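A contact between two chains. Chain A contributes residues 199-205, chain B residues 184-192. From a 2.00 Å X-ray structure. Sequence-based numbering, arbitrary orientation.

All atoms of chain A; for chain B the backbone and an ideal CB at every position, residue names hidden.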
# COMPACT_ATOMS: atom_id res chain seq x y z
N LEU A 199 10.18 -1.91 -6.54
CA LEU A 199 11.08 -2.43 -7.56
C LEU A 199 11.46 -3.88 -7.25
O LEU A 199 11.52 -4.72 -8.15
CB LEU A 199 12.32 -1.54 -7.69
CG LEU A 199 12.01 -0.10 -8.15
CD1 LEU A 199 13.28 0.72 -8.19
CD2 LEU A 199 11.34 -0.11 -9.53
N GLU A 200 11.70 -4.17 -5.97
CA GLU A 200 12.04 -5.53 -5.54
C GLU A 200 10.91 -6.48 -5.95
O GLU A 200 11.15 -7.56 -6.50
CB GLU A 200 12.21 -5.55 -4.03
CG GLU A 200 12.59 -6.90 -3.45
CD GLU A 200 12.62 -6.89 -1.94
OE1 GLU A 200 11.54 -7.02 -1.31
OE2 GLU A 200 13.71 -6.74 -1.37
N PHE A 201 9.68 -6.05 -5.67
CA PHE A 201 8.44 -6.79 -5.96
C PHE A 201 8.33 -7.11 -7.45
O PHE A 201 7.97 -8.23 -7.83
CB PHE A 201 7.25 -5.92 -5.50
CG PHE A 201 5.89 -6.48 -5.83
CD1 PHE A 201 5.34 -7.51 -5.07
CD2 PHE A 201 5.14 -5.94 -6.87
CE1 PHE A 201 4.05 -7.99 -5.34
CE2 PHE A 201 3.86 -6.41 -7.15
CZ PHE A 201 3.31 -7.43 -6.38
N PHE A 202 8.63 -6.12 -8.29
CA PHE A 202 8.58 -6.27 -9.75
C PHE A 202 9.61 -7.26 -10.27
O PHE A 202 9.36 -8.01 -11.22
CB PHE A 202 8.86 -4.92 -10.43
CG PHE A 202 7.85 -3.85 -10.11
CD1 PHE A 202 8.23 -2.51 -10.14
CD2 PHE A 202 6.53 -4.16 -9.81
CE1 PHE A 202 7.31 -1.50 -9.88
CE2 PHE A 202 5.60 -3.16 -9.55
CZ PHE A 202 5.99 -1.83 -9.58
N LEU A 203 10.79 -7.25 -9.66
CA LEU A 203 11.90 -8.09 -10.09
C LEU A 203 11.80 -9.57 -9.78
O LEU A 203 12.15 -10.40 -10.61
CB LEU A 203 13.21 -7.54 -9.52
CG LEU A 203 14.50 -8.23 -9.97
CD1 LEU A 203 14.61 -8.16 -11.48
CD2 LEU A 203 15.69 -7.56 -9.30
N VAL A 204 11.32 -9.92 -8.59
CA VAL A 204 11.22 -11.32 -8.21
C VAL A 204 9.82 -11.89 -8.06
O VAL A 204 9.65 -13.11 -8.02
CB VAL A 204 12.01 -11.57 -6.91
CG1 VAL A 204 13.47 -11.24 -7.12
CG2 VAL A 204 11.43 -10.74 -5.77
N GLY A 205 8.81 -11.03 -8.00
CA GLY A 205 7.44 -11.50 -7.84
C GLY A 205 6.80 -12.26 -8.99
O GLY A 205 5.74 -12.87 -8.83
N UNK B 184 6.72 -12.16 -2.63
CA UNK B 184 7.41 -11.86 -3.88
C UNK B 184 8.88 -12.27 -3.74
O UNK B 184 9.42 -12.95 -4.61
CB UNK B 184 7.28 -10.38 -4.24
N UNK B 185 9.51 -11.90 -2.63
CA UNK B 185 10.92 -12.22 -2.46
C UNK B 185 11.24 -13.68 -2.17
O UNK B 185 12.24 -14.20 -2.66
CB UNK B 185 11.48 -11.36 -1.32
N UNK B 186 10.39 -14.33 -1.38
CA UNK B 186 10.60 -15.73 -1.01
C UNK B 186 9.86 -16.69 -1.93
O UNK B 186 10.46 -17.63 -2.47
CB UNK B 186 10.16 -15.96 0.44
N UNK B 187 8.56 -16.47 -2.13
CA UNK B 187 7.77 -17.36 -2.98
C UNK B 187 7.86 -16.99 -4.46
O UNK B 187 7.40 -17.74 -5.32
CB UNK B 187 6.31 -17.34 -2.53
N UNK B 188 8.48 -15.84 -4.76
CA UNK B 188 8.64 -15.38 -6.13
C UNK B 188 7.27 -15.32 -6.81
O UNK B 188 7.14 -15.53 -8.02
CB UNK B 188 9.59 -16.30 -6.90
N UNK B 189 6.24 -15.03 -6.01
CA UNK B 189 4.87 -14.99 -6.49
C UNK B 189 4.15 -13.67 -6.24
O UNK B 189 4.46 -12.93 -5.32
CB UNK B 189 4.08 -16.12 -5.84
N UNK B 190 3.17 -13.40 -7.09
CA UNK B 190 2.37 -12.19 -7.04
C UNK B 190 1.25 -12.32 -6.00
O UNK B 190 0.70 -13.40 -5.81
CB UNK B 190 1.79 -11.89 -8.42
N UNK B 191 0.92 -11.21 -5.35
CA UNK B 191 -0.16 -11.14 -4.38
C UNK B 191 -0.59 -9.68 -4.32
O UNK B 191 0.10 -8.82 -4.87
CB UNK B 191 0.27 -11.67 -3.01
N UNK B 192 -1.72 -9.40 -3.69
CA UNK B 192 -2.13 -8.00 -3.60
C UNK B 192 -2.69 -7.63 -2.25
O UNK B 192 -2.99 -8.49 -1.42
CB UNK B 192 -3.17 -7.69 -4.68

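Position 184 is helical (phi/psi -82/-47) and its CA-to-CB bond points toward chain A. The ideal CB already lies 3.6 Å from F201(A) CD1, 3.8 Å from G205(A) CA and 4.4 Å from V204(A) CG2. So close an approach on three residues favours a very small side chain, alanine most obviously, with glycine or serine possible. The residue is A184(B); its CB makes an apolar contact with F201(A) CD1 at 3.6 Å.

Position 185, still helical, points sideways. Its ideal CB is 4.3 Å from E200(A) OE1 and 4.5 Å from V204(A) CG2, so a carboxylate is within reach of a long side chain. Lysine or arginine would answer the charge; a neutral donor such as glutamine could also serve. R185(B) is found. With chi1 and chi2 both t and chi3 m, the side chain reaches out and then bends, bringing its end to the carboxylate; NH1 forms a salt bridge with E200(A) OE2 at 3.0 Å. Water 1 supplements this, donating to E200(A) OE1 (2.9 Å) and accepting from R185(B) NH1 (2.8 Å).

Positions 186 and 187 have nothing of chain A within 5.5 Å of the ideal CB, so this contact scarcely restricts them. They are V186(B) and A187(B).

Position 188 has positive phi (55/32), the first departure from helical angles after the helix. Glycine, asparagine or aspartate would be common there, although the ideal CB, 3.4 Å from V204(A) O, leaves room for a side chain that turns aside. K188(B) does so: its end leads away from chain A, and NZ donates to R185(B) O (2.9 Å) and weakly to V186(B) O (3.3 Å). Its CA makes a CA-H...O contact with V204(A) O at 3.1 Å.

Position 189 points away, its ideal CB 4.7 Å from G205(A) O, so many residues would fit. S189(B) turns OG back to its own chain, donating to A187(B) O at 2.9 Å.

Position 190 is extended (-83/146) and points sideways, with the ideal CB 4.1 Å from G205(A) O and 5.1 Å from F201(A) CZ. The nearby ring tip invites a medium-sized apolar group such as leucine, isoleucine or methionine. L190(B), chi1 t and chi2 p, brings CD1 to 3.4 Å from F201(A) CZ.

Position 191 has no chain A atom within 5.5 Å of its ideal CB, leaving the choice open. In S191(B) the backbone makes the closest approach, O lying 3.8 Å from F201(A) CZ at the ring edge.

Position 192 is likewise unconstrained here; L192(B) starts sideways, and the end of its side chain leads away.

Chain B (184-192) ARVAKSLSL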
# COMPACT_ATOMS: atom_id res chain seq x y z
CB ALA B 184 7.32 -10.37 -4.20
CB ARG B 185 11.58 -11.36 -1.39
CG ARG B 185 13.09 -11.39 -1.57
CD ARG B 185 13.90 -11.21 -0.32
NE ARG B 185 13.92 -9.83 0.14
CZ ARG B 185 14.99 -9.25 0.67
NH1 ARG B 185 14.92 -7.98 1.06
NH2 ARG B 185 16.13 -9.92 0.78
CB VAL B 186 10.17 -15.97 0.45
CG1 VAL B 186 10.28 -17.46 0.80
CG2 VAL B 186 11.04 -15.14 1.38
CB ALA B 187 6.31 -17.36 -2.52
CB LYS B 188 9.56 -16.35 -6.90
CG LYS B 188 10.86 -16.73 -6.19
CD LYS B 188 11.75 -15.52 -5.93
CE LYS B 188 13.13 -15.93 -5.42
NZ LYS B 188 13.10 -16.62 -4.10
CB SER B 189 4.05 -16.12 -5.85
OG SER B 189 4.61 -17.39 -6.15
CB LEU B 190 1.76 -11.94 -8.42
CG LEU B 190 0.94 -10.68 -8.66
CD1 LEU B 190 1.86 -9.47 -8.61
CD2 LEU B 190 0.24 -10.76 -10.02
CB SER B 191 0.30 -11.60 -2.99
OG SER B 191 1.29 -10.74 -2.45
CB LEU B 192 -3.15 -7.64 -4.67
CG LEU B 192 -4.59 -8.07 -4.44
CD1 LEU B 192 -5.54 -7.15 -5.21
CD2 LEU B 192 -4.76 -9.52 -4.84
O HOH W 1 12.16 -7.76 1.47
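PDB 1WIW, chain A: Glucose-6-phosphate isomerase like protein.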